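PDB 4Q3M: MGS-M4 from Unidentified, which belongs to the aldo-keto reductase family and is probably an oxidoreductase built on a TIM barrel, though its natural substrate is unknown. Local coordinates for residues Thr161-Gln166 / Lys254-Val259; Asp194-Glu199 / Lys210-Ile215; Ala205-Lys210 / Thr247-Asp252; Ile215-Leu220 / Phe241-Phe246. One frame throughout, in Å; residues are numbered along the deposited sequence.

The four contacts cluster where helices 199-207, 212-222 and 250-257 meet the loops after strand 156-160 and helix 234-241. Contacts 1 and 3 use opposite ends of helix 250-257, their centres about 14 Å apart, whereas contacts 2 and 4 share helix 212-222 and Ile215. Trp219 of contact 4 packs on Gln166 and Ile256 of contact 1, and the side chains of Val163 and Leu195 join contacts 1 and 2 (CG2 to CD1, 3.6 Å). Contacts 3 and 4 are the nearest pair, about 10 Å between centres; there Lys210 NZ forms a salt bridge with Asp245 OD1 (2.8 Å). All four lie in the outer part of the fold, their centres 16 to 24 Å from that of the chain.

Contact 1. Residues Thr161-Gln166 / Lys254-Val259; sequences THVTLQ and KSIRSV
Val163 overlaps the side chains of Val259 and Ile256, its CB resting 3.6 Å from Val259 CG2 while its CG1 branch, anti to the carbonyl carbon, comes 4.0 Å from Ile256 CG2. The valines and the isoleucine cross obliquely, and Met201 of helix 199-207 packs on both Val163 and Ile256. Beside this apolar patch, Gln166 makes the polar link. Its chain leaves CB with CG anti to the carbonyl carbon and then runs extended, so that NE2 reaches between the two backbones. There it donates to Ile256 O at 2.8 Å with a bent geometry (135°) and, much straighter (168°), to Val163 O at 3.1 Å. Both acceptors lie close to the amide plane, so the two bonds fix the rotation of the amide; both carbonyls, however, receive NE2 from above their own planes. Ile256 O is also the acceptor for Val259 N, at 3.3 Å. The other end of the amide, OE1, lies 3.3 Å from Arg257 CD but takes its hydrogen bond from His168 NE2. Arg257 turns at chi2 and sends its guanidinium on to a salt bridge with Asp273 of the second subunit. Thus the loop following the sixth strand of the barrel is tied to the end of helix 250-257, which probably corresponds to H2, the extra C-terminal helix that aldo-keto reductases add to the classical TIM barrel.

Contact 2. Residues Asp194-Glu199 / Lys210-Ile215; sequences DLLSNE and KTIPQI
Helix 192-196 ends beside the start of helix 212-222, the closest CA atoms across the pair being those of Leu196 and Ile212, 6.2 Å apart. Ile212 carries the contact: its CB points toward residues 194-199, CG2 stands anti to the backbone N, and the extended CG1 arm takes CD1 up against the backbone at Leu196 O. CG2 packs against Leu195 CG at 3.8 Å, the two side chains sliding past each other in opposite directions. On the outer side, Leu196 CD2 lies 4.1 Å from Ile212 CG2 and 4.0 Å from Pro213 CD, crossing the proline ring at about a right angle. An alanine in place of Ile212 would lose CG2 and the CG1-CD1 arm, and would probably loosen the packing of Leu195 and Leu196 against the helix start. Met201 and Ala202 of the intervening helix 199-207 also pack on Ile212. Both later helices begin with a side-chain cap. Asn198 OD1 accepts from Met201 N, while Thr211 N gives a straight bond of 2.9 Å to a lone pair of Gln214 OE1, and Gln214 N returns a weak one to Thr211 OG1, completing a capping box at the N-terminus of helix 212-222.

Contact 3. Residues Ala205-Lys210 / Thr247-Asp252; sequences AKKHDK and TLDEED
The start of helix 250-257, N-capped by Asp249, meets the end of helix 199-207 through a salt-bridge network centred on Lys207. From its CB, which points toward residues 247-252, the lysine runs fully extended with CG anti to the backbone N. CG lies 3.9 Å above one face of the neighbouring His208 ring, near its rim. CD passes 3.7 Å from Asp252 OD1, and CE comes up beside Asp249 OD2. At the tip, NZ sits among three carboxylates: it pairs with the syn lone pair of Asp249 OD2 at a modelled 2.4 Å, bonds weakly to both oxygens of Asp252 (3.1 Å to OD2), and has a long ion pair with Glu251 OE1 at 3.9 Å. His208 reaches for the same buried Asp252 tip to tip, its NE2 donating to OD2 at 2.9 Å with an angle of 159°. The acceptor lies in the ring plane, yet the donor stands 41° out of the carboxylate plane, and the ring and carboxylate planes are 74° apart. Leu248 CD2 approaches this end of the imidazole obliquely. Lysine, histidine and the helix N-terminus together would be expected to keep Asp252 ionised, and the nearby carboxylates may in turn favour a protonated His208. The N-cap also ties two of the acids together: the backbone N of Asp252 donates to Asp249 OD1, nearly along its C-O axis, at 2.8 Å.

Contact 4. Residues Ile215-Leu220 / Phe241-Phe246; sequences IAIRWL and FDVFDF
Arg218 leaves the helix with CG anti to the backbone N (chi1 -178°) and bends at chi2 (59°), while Phe246 holds its ring in the crowded position between backbone N and carbonyl carbon (chi1 81°). These torsions bring the ring tip under the aliphatic part of the arginine: Phe246 CZ lies 3.5 Å from Arg218 CB, and Arg218 CD stands over one ring face. The neighbouring CE1 takes Ile215 CD1 at 3.9 Å. From earlier in the loop, Val243 CG2, anti to its own backbone N, meets Arg218 CB at 3.5 Å and Ile217 CG2 at 4.0 Å; its CG1 sits over the centre of the Phe244 ring. The guanidinium gives only a weak bond across the contact, NH1 to Val243 O at 3.3 Å, and Phe246 O lies 3.4 Å above the guanidinium plane without being bonded to NE. The main partner of the guanidinium is Glu222, one turn further along the helix, through a salt bridge from NE. An alanine at Arg218 would keep CB but lose CG, CD and the guanidinium, and would probably uncover part of the Phe246 ring face and deprive Glu222 of this ion pair. The loop 241-246, leading from helix 234-241 to helix 250-257, thus lies along helix 212-222, whose Ile217 also touches Val227 of strand 226-227 and whose Ile215 faces helix 199-207.

Contact 1. Residues Thr161-Gln166 / Lys254-Val259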
# COMPACT_ATOMS: atom_id res chain seq x y z
N THR A 161 7.80 -8.31 -2.08
CA THR A 161 9.01 -7.56 -2.39
C THR A 161 9.68 -8.07 -3.65
O THR A 161 10.04 -9.25 -3.75
CB THR A 161 10.02 -7.61 -1.22
OG1 THR A 161 9.37 -7.22 -0.00
CG2 THR A 161 11.19 -6.68 -1.49
N HIS A 162 9.83 -7.18 -4.63
CA HIS A 162 10.50 -7.51 -5.88
C HIS A 162 11.11 -6.26 -6.50
O HIS A 162 11.09 -5.19 -5.88
CB HIS A 162 9.54 -8.19 -6.85
CG HIS A 162 8.17 -7.59 -6.86
ND1 HIS A 162 7.90 -6.33 -7.37
CD2 HIS A 162 6.98 -8.07 -6.41
CE1 HIS A 162 6.62 -6.07 -7.24
NE2 HIS A 162 6.03 -7.11 -6.66
N VAL A 163 11.63 -6.38 -7.71
CA VAL A 163 12.39 -5.29 -8.32
C VAL A 163 11.54 -4.07 -8.68
O VAL A 163 12.08 -2.98 -8.89
CB VAL A 163 13.11 -5.78 -9.59
CG1 VAL A 163 14.14 -6.84 -9.24
CG2 VAL A 163 12.11 -6.30 -10.61
N THR A 164 10.22 -4.23 -8.73
CA THR A 164 9.35 -3.09 -9.01
C THR A 164 8.71 -2.55 -7.73
O THR A 164 8.17 -1.44 -7.72
CB THR A 164 8.24 -3.46 -10.02
OG1 THR A 164 7.62 -4.69 -9.63
CG2 THR A 164 8.83 -3.62 -11.41
N LEU A 165 8.77 -3.34 -6.66
CA LEU A 165 8.32 -2.91 -5.34
C LEU A 165 9.38 -3.28 -4.31
O LEU A 165 9.26 -4.31 -3.63
CB LEU A 165 6.97 -3.54 -4.99
CG LEU A 165 6.27 -3.02 -3.73
CD1 LEU A 165 5.71 -1.62 -3.97
CD2 LEU A 165 5.17 -3.97 -3.29
N GLN A 166 10.40 -2.45 -4.19
CA GLN A 166 11.62 -2.83 -3.48
C GLN A 166 11.55 -2.63 -1.96
O GLN A 166 12.35 -3.21 -1.22
CB GLN A 166 12.81 -2.05 -4.05
CG GLN A 166 12.97 -2.23 -5.56
CD GLN A 166 14.28 -1.69 -6.08
OE1 GLN A 166 15.09 -1.16 -5.32
NE2 GLN A 166 14.49 -1.81 -7.39
N LYS A 254 22.88 -0.75 -8.22
CA LYS A 254 22.39 0.59 -8.48
C LYS A 254 21.57 0.63 -9.77
O LYS A 254 20.73 1.51 -9.96
CB LYS A 254 23.55 1.59 -8.55
CG LYS A 254 23.34 2.83 -7.70
CD LYS A 254 22.98 2.46 -6.27
CE LYS A 254 22.80 3.70 -5.40
NZ LYS A 254 21.86 3.45 -4.27
N SER A 255 21.83 -0.32 -10.65
CA SER A 255 21.07 -0.44 -11.90
C SER A 255 19.72 -1.10 -11.63
O SER A 255 18.72 -0.76 -12.26
CB SER A 255 21.86 -1.24 -12.93
OG SER A 255 21.27 -1.14 -14.22
N ILE A 256 19.71 -2.05 -10.70
CA ILE A 256 18.47 -2.71 -10.30
C ILE A 256 17.62 -1.77 -9.45
O ILE A 256 16.40 -1.86 -9.43
CB ILE A 256 18.77 -4.01 -9.50
CG1 ILE A 256 19.59 -4.98 -10.36
CG2 ILE A 256 17.48 -4.68 -9.04
CD1 ILE A 256 19.82 -6.33 -9.70
N ARG A 257 18.28 -0.85 -8.76
CA ARG A 257 17.60 0.11 -7.89
C ARG A 257 16.60 0.98 -8.66
O ARG A 257 15.53 1.31 -8.15
CB ARG A 257 18.61 0.99 -7.17
CG ARG A 257 18.00 2.04 -6.26
CD ARG A 257 17.16 1.40 -5.17
NE ARG A 257 16.46 2.39 -4.36
CZ ARG A 257 15.25 2.86 -4.62
NH1 ARG A 257 14.58 2.42 -5.69
NH2 ARG A 257 14.69 3.76 -3.82
N SER A 258 16.95 1.33 -9.89
CA SER A 258 16.16 2.26 -10.68
C SER A 258 14.88 1.64 -11.25
O SER A 258 13.95 2.36 -11.62
CB SER A 258 16.99 2.83 -11.83
OG SER A 258 18.05 3.63 -11.34
N VAL A 259 14.82 0.31 -11.31
CA VAL A 259 13.68 -0.36 -11.91
C VAL A 259 12.51 -0.46 -10.94
O VAL A 259 11.48 -1.08 -11.24
CB VAL A 259 14.06 -1.77 -12.43
CG1 VAL A 259 15.39 -1.72 -13.15
CG2 VAL A 259 14.12 -2.77 -11.30

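Contact 2. Residues Asp194-Glu199 / Lys210-Ile215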
# COMPACT_ATOMS: atom_id res chain seq x y z
N ASP A 194 6.19 -8.42 -16.59
CA ASP A 194 6.92 -7.16 -16.43
C ASP A 194 8.39 -7.40 -16.08
O ASP A 194 9.26 -6.64 -16.49
CB ASP A 194 6.27 -6.30 -15.35
CG ASP A 194 5.22 -5.36 -15.91
OD1 ASP A 194 5.59 -4.45 -16.69
OD2 ASP A 194 4.03 -5.51 -15.56
N LEU A 195 8.64 -8.46 -15.32
CA LEU A 195 10.00 -8.80 -14.91
C LEU A 195 10.80 -9.39 -16.06
O LEU A 195 11.95 -9.00 -16.29
CB LEU A 195 9.96 -9.79 -13.74
CG LEU A 195 11.30 -10.21 -13.13
CD1 LEU A 195 12.23 -9.02 -12.98
CD2 LEU A 195 11.07 -10.87 -11.78
N LEU A 196 10.20 -10.32 -16.80
CA LEU A 196 10.88 -10.98 -17.91
C LEU A 196 11.08 -10.03 -19.09
O LEU A 196 11.96 -10.24 -19.92
CB LEU A 196 10.09 -12.21 -18.36
CG LEU A 196 9.93 -13.33 -17.33
CD1 LEU A 196 9.22 -14.53 -17.94
CD2 LEU A 196 11.28 -13.73 -16.75
N SER A 197 10.27 -8.98 -19.15
CA SER A 197 10.35 -8.02 -20.24
C SER A 197 11.25 -6.84 -19.89
O SER A 197 11.55 -6.00 -20.74
CB SER A 197 8.95 -7.51 -20.62
OG SER A 197 8.39 -6.76 -19.56
N ASN A 198 11.66 -6.78 -18.63
CA ASN A 198 12.47 -5.66 -18.14
C ASN A 198 13.83 -5.60 -18.82
O ASN A 198 14.62 -6.54 -18.72
CB ASN A 198 12.65 -5.75 -16.63
CG ASN A 198 13.32 -4.52 -16.05
OD1 ASN A 198 14.55 -4.45 -15.98
ND2 ASN A 198 12.52 -3.55 -15.63
N GLU A 199 14.10 -4.50 -19.50
CA GLU A 199 15.35 -4.31 -20.23
C GLU A 199 16.57 -4.36 -19.32
O GLU A 199 17.58 -4.97 -19.65
CB GLU A 199 15.34 -2.98 -20.98
CG GLU A 199 16.65 -2.68 -21.67
CD GLU A 199 16.72 -1.27 -22.19
OE1 GLU A 199 16.06 -0.39 -21.60
OE2 GLU A 199 17.42 -1.04 -23.20
N LYS A 210 23.14 -15.61 -16.50
CA LYS A 210 22.03 -16.15 -15.72
C LYS A 210 20.70 -15.83 -16.38
O LYS A 210 20.65 -15.15 -17.40
CB LYS A 210 22.06 -15.59 -14.30
CG LYS A 210 23.27 -16.01 -13.48
CD LYS A 210 23.24 -17.50 -13.19
CE LYS A 210 24.42 -17.92 -12.33
NZ LYS A 210 24.35 -19.36 -11.97
N THR A 211 19.62 -16.34 -15.79
CA THR A 211 18.28 -16.00 -16.25
C THR A 211 17.78 -14.80 -15.45
O THR A 211 18.30 -14.50 -14.37
CB THR A 211 17.30 -17.17 -16.09
OG1 THR A 211 17.03 -17.40 -14.70
CG2 THR A 211 17.88 -18.44 -16.70
N ILE A 212 16.78 -14.11 -15.98
CA ILE A 212 16.19 -12.96 -15.30
C ILE A 212 15.66 -13.30 -13.89
O ILE A 212 15.91 -12.54 -12.95
CB ILE A 212 15.06 -12.33 -16.14
CG1 ILE A 212 15.65 -11.62 -17.37
CG2 ILE A 212 14.24 -11.35 -15.32
CD1 ILE A 212 14.63 -10.86 -18.18
N PRO A 213 14.95 -14.43 -13.72
CA PRO A 213 14.53 -14.76 -12.35
C PRO A 213 15.70 -14.96 -11.39
O PRO A 213 15.66 -14.43 -10.28
CB PRO A 213 13.75 -16.07 -12.53
CG PRO A 213 13.25 -16.02 -13.92
CD PRO A 213 14.34 -15.35 -14.70
N GLN A 214 16.72 -15.71 -11.81
CA GLN A 214 17.91 -15.96 -11.00
C GLN A 214 18.52 -14.65 -10.51
O GLN A 214 19.08 -14.57 -9.42
CB GLN A 214 18.95 -16.75 -11.79
CG GLN A 214 18.60 -18.20 -12.01
CD GLN A 214 19.63 -18.93 -12.85
OE1 GLN A 214 20.18 -18.37 -13.80
NE2 GLN A 214 19.91 -20.18 -12.49
N ILE A 215 18.41 -13.62 -11.35
CA ILE A 215 18.88 -12.29 -11.02
C ILE A 215 18.08 -11.65 -9.90
O ILE A 215 18.64 -11.23 -8.88
CB ILE A 215 18.82 -11.38 -12.25
CG1 ILE A 215 19.91 -11.78 -13.26
CG2 ILE A 215 18.91 -9.91 -11.83
CD1 ILE A 215 21.22 -12.19 -12.63

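Contact 3. Residues Ala205-Lys210 / Thr247-Asp252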
# COMPACT_ATOMS: atom_id res chain seq x y z
N ALA A 205 21.55 -9.77 -16.85
CA ALA A 205 21.54 -11.22 -16.96
C ALA A 205 22.58 -11.70 -17.97
O ALA A 205 23.06 -12.83 -17.89
CB ALA A 205 20.15 -11.72 -17.34
N LYS A 206 22.92 -10.84 -18.93
CA LYS A 206 23.97 -11.13 -19.90
C LYS A 206 25.33 -11.19 -19.20
O LYS A 206 26.22 -11.93 -19.62
CB LYS A 206 23.99 -10.06 -21.00
CG LYS A 206 25.23 -9.16 -20.97
CD LYS A 206 25.16 -7.99 -21.94
CE LYS A 206 24.03 -7.03 -21.59
NZ LYS A 206 23.96 -5.86 -22.50
N LYS A 207 25.46 -10.41 -18.14
CA LYS A 207 26.75 -10.18 -17.50
C LYS A 207 27.20 -11.38 -16.68
O LYS A 207 28.40 -11.66 -16.58
CB LYS A 207 26.66 -8.94 -16.61
CG LYS A 207 27.93 -8.54 -15.90
CD LYS A 207 27.70 -7.25 -15.13
CE LYS A 207 28.89 -6.89 -14.26
NZ LYS A 207 28.61 -5.65 -13.48
N HIS A 208 26.24 -12.10 -16.12
CA HIS A 208 26.54 -13.23 -15.24
C HIS A 208 26.06 -14.55 -15.83
O HIS A 208 26.09 -15.58 -15.16
CB HIS A 208 25.90 -13.00 -13.87
CG HIS A 208 26.27 -11.68 -13.25
ND1 HIS A 208 27.50 -11.44 -12.70
CD2 HIS A 208 25.56 -10.54 -13.11
CE1 HIS A 208 27.54 -10.20 -12.23
NE2 HIS A 208 26.37 -9.64 -12.47
N ASP A 209 25.64 -14.51 -17.10
CA ASP A 209 25.17 -15.70 -17.81
C ASP A 209 24.05 -16.40 -17.04
O ASP A 209 24.03 -17.63 -16.92
CB ASP A 209 26.33 -16.66 -18.08
CG ASP A 209 25.98 -17.76 -19.06
OD1 ASP A 209 25.05 -17.56 -19.88
OD2 ASP A 209 26.62 -18.83 -19.01
N LYS A 210 23.14 -15.61 -16.50
CA LYS A 210 22.03 -16.15 -15.72
C LYS A 210 20.70 -15.83 -16.38
O LYS A 210 20.65 -15.15 -17.40
CB LYS A 210 22.06 -15.59 -14.30
CG LYS A 210 23.27 -16.01 -13.48
CD LYS A 210 23.24 -17.50 -13.19
CE LYS A 210 24.42 -17.92 -12.33
NZ LYS A 210 24.35 -19.36 -11.97
N THR A 247 27.83 -13.35 -7.97
CA THR A 247 27.55 -12.19 -7.14
C THR A 247 27.14 -10.99 -7.98
O THR A 247 27.33 -10.98 -9.20
CB THR A 247 28.77 -11.81 -6.27
OG1 THR A 247 28.47 -10.63 -5.51
CG2 THR A 247 29.98 -11.54 -7.16
N LEU A 248 26.58 -9.98 -7.33
CA LEU A 248 26.19 -8.75 -8.01
C LEU A 248 26.99 -7.57 -7.48
O LEU A 248 26.99 -7.30 -6.28
CB LEU A 248 24.69 -8.49 -7.85
CG LEU A 248 23.75 -9.53 -8.46
CD1 LEU A 248 22.30 -9.20 -8.14
CD2 LEU A 248 23.96 -9.61 -9.97
N ASP A 249 27.68 -6.86 -8.37
CA ASP A 249 28.52 -5.74 -7.96
C ASP A 249 27.70 -4.48 -7.70
O ASP A 249 26.48 -4.48 -7.87
CB ASP A 249 29.61 -5.47 -9.01
CG ASP A 249 29.06 -5.25 -10.40
OD1 ASP A 249 28.00 -4.59 -10.55
OD2 ASP A 249 29.69 -5.73 -11.37
N GLU A 250 28.39 -3.41 -7.31
CA GLU A 250 27.74 -2.16 -6.93
C GLU A 250 26.93 -1.55 -8.07
O GLU A 250 25.80 -1.10 -7.86
CB GLU A 250 28.79 -1.16 -6.44
CG GLU A 250 28.26 0.26 -6.28
CD GLU A 250 29.29 1.20 -5.69
OE1 GLU A 250 30.48 0.84 -5.66
OE2 GLU A 250 28.90 2.31 -5.26
N GLU A 251 27.50 -1.53 -9.27
CA GLU A 251 26.83 -0.90 -10.40
C GLU A 251 25.60 -1.71 -10.83
O GLU A 251 24.64 -1.15 -11.36
CB GLU A 251 27.79 -0.73 -11.58
CG GLU A 251 27.77 -1.86 -12.60
CD GLU A 251 28.51 -1.49 -13.88
OE1 GLU A 251 28.18 -2.07 -14.94
OE2 GLU A 251 29.41 -0.63 -13.83
N ASP A 252 25.63 -3.02 -10.58
CA ASP A 252 24.47 -3.86 -10.84
C ASP A 252 23.34 -3.48 -9.89
O ASP A 252 22.21 -3.26 -10.31
CB ASP A 252 24.81 -5.34 -10.67
CG ASP A 252 25.58 -5.90 -11.86
OD1 ASP A 252 25.43 -5.36 -12.97
OD2 ASP A 252 26.34 -6.87 -11.67

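Contact 4. Residues Ile215-Leu220 / Phe241-Phe246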
# COMPACT_ATOMS: atom_id res chain seq x y z
N ILE A 215 18.41 -13.62 -11.35
CA ILE A 215 18.88 -12.29 -11.02
C ILE A 215 18.08 -11.65 -9.90
O ILE A 215 18.64 -11.23 -8.88
CB ILE A 215 18.82 -11.38 -12.25
CG1 ILE A 215 19.91 -11.78 -13.26
CG2 ILE A 215 18.91 -9.91 -11.83
CD1 ILE A 215 21.22 -12.19 -12.63
N ALA A 216 16.76 -11.57 -10.09
CA ALA A 216 15.87 -10.95 -9.12
C ALA A 216 16.00 -11.61 -7.76
O ALA A 216 15.89 -10.96 -6.72
CB ALA A 216 14.43 -11.02 -9.61
N ILE A 217 16.24 -12.92 -7.77
CA ILE A 217 16.44 -13.68 -6.55
C ILE A 217 17.75 -13.28 -5.88
O ILE A 217 17.78 -13.01 -4.68
CB ILE A 217 16.43 -15.19 -6.83
CG1 ILE A 217 15.07 -15.62 -7.36
CG2 ILE A 217 16.78 -15.97 -5.58
CD1 ILE A 217 15.02 -17.04 -7.87
N ARG A 218 18.83 -13.25 -6.66
CA ARG A 218 20.15 -12.88 -6.14
C ARG A 218 20.17 -11.47 -5.57
O ARG A 218 20.80 -11.22 -4.55
CB ARG A 218 21.21 -13.00 -7.24
CG ARG A 218 22.62 -12.69 -6.76
CD ARG A 218 23.03 -13.62 -5.63
NE ARG A 218 24.22 -13.14 -4.93
CZ ARG A 218 24.79 -13.76 -3.90
NH1 ARG A 218 24.28 -14.90 -3.45
NH2 ARG A 218 25.87 -13.25 -3.32
N TRP A 219 19.47 -10.57 -6.24
CA TRP A 219 19.38 -9.18 -5.80
C TRP A 219 18.80 -9.09 -4.39
O TRP A 219 19.26 -8.28 -3.58
CB TRP A 219 18.54 -8.37 -6.79
CG TRP A 219 18.12 -7.03 -6.29
CD1 TRP A 219 18.91 -5.93 -6.13
CD2 TRP A 219 16.80 -6.64 -5.89
NE1 TRP A 219 18.16 -4.88 -5.65
CE2 TRP A 219 16.87 -5.29 -5.50
CE3 TRP A 219 15.57 -7.30 -5.82
CZ2 TRP A 219 15.75 -4.59 -5.05
CZ3 TRP A 219 14.47 -6.60 -5.38
CH2 TRP A 219 14.56 -5.26 -4.99
N LEU A 220 17.81 -9.92 -4.11
CA LEU A 220 17.24 -10.01 -2.77
C LEU A 220 18.25 -10.62 -1.79
O LEU A 220 18.35 -10.20 -0.64
CB LEU A 220 15.95 -10.82 -2.78
CG LEU A 220 14.75 -10.15 -3.46
CD1 LEU A 220 13.61 -11.13 -3.61
CD2 LEU A 220 14.31 -8.93 -2.66
N PHE A 241 17.26 -21.96 -7.59
CA PHE A 241 18.17 -22.30 -6.50
C PHE A 241 19.62 -22.05 -6.89
O PHE A 241 20.46 -21.75 -6.04
CB PHE A 241 17.99 -23.76 -6.08
CG PHE A 241 18.73 -24.12 -4.83
CD1 PHE A 241 18.26 -23.72 -3.59
CD2 PHE A 241 19.89 -24.88 -4.89
CE1 PHE A 241 18.94 -24.05 -2.44
CE2 PHE A 241 20.57 -25.21 -3.74
CZ PHE A 241 20.10 -24.80 -2.51
N ASP A 242 19.93 -22.19 -8.18
CA ASP A 242 21.27 -21.93 -8.68
C ASP A 242 21.56 -20.44 -8.62
O ASP A 242 21.55 -19.75 -9.63
CB ASP A 242 21.44 -22.46 -10.10
CG ASP A 242 22.88 -22.43 -10.57
OD1 ASP A 242 23.79 -22.44 -9.70
OD2 ASP A 242 23.12 -22.41 -11.79
N VAL A 243 21.83 -19.95 -7.41
CA VAL A 243 21.95 -18.52 -7.17
C VAL A 243 23.08 -18.24 -6.18
O VAL A 243 23.24 -17.12 -5.69
CB VAL A 243 20.60 -17.95 -6.66
CG1 VAL A 243 20.39 -18.29 -5.19
CG2 VAL A 243 20.51 -16.45 -6.89
N PHE A 244 23.90 -19.25 -5.92
CA PHE A 244 25.00 -19.12 -4.97
C PHE A 244 26.35 -19.38 -5.63
O PHE A 244 27.32 -19.75 -4.95
CB PHE A 244 24.80 -20.08 -3.80
CG PHE A 244 23.47 -19.93 -3.12
CD1 PHE A 244 23.24 -18.89 -2.24
CD2 PHE A 244 22.46 -20.84 -3.36
CE1 PHE A 244 22.01 -18.75 -1.62
CE2 PHE A 244 21.23 -20.71 -2.74
CZ PHE A 244 21.01 -19.67 -1.87
N ASP A 245 26.42 -19.19 -6.94
CA ASP A 245 27.67 -19.40 -7.67
C ASP A 245 28.13 -18.11 -8.35
O ASP A 245 29.05 -18.12 -9.17
CB ASP A 245 27.52 -20.52 -8.70
CG ASP A 245 26.43 -20.23 -9.72
OD1 ASP A 245 25.52 -19.44 -9.41
OD2 ASP A 245 26.49 -20.80 -10.83
N PHE A 246 27.48 -17.00 -8.01
CA PHE A 246 27.85 -15.70 -8.56
C PHE A 246 27.42 -14.57 -7.63
O PHE A 246 26.74 -14.80 -6.63
CB PHE A 246 27.24 -15.51 -9.95
CG PHE A 246 25.81 -15.06 -9.93
CD1 PHE A 246 25.46 -13.78 -10.34
CD2 PHE A 246 24.80 -15.91 -9.50
CE1 PHE A 246 24.14 -13.37 -10.32
CE2 PHE A 246 23.49 -15.51 -9.48
CZ PHE A 246 23.15 -14.23 -9.89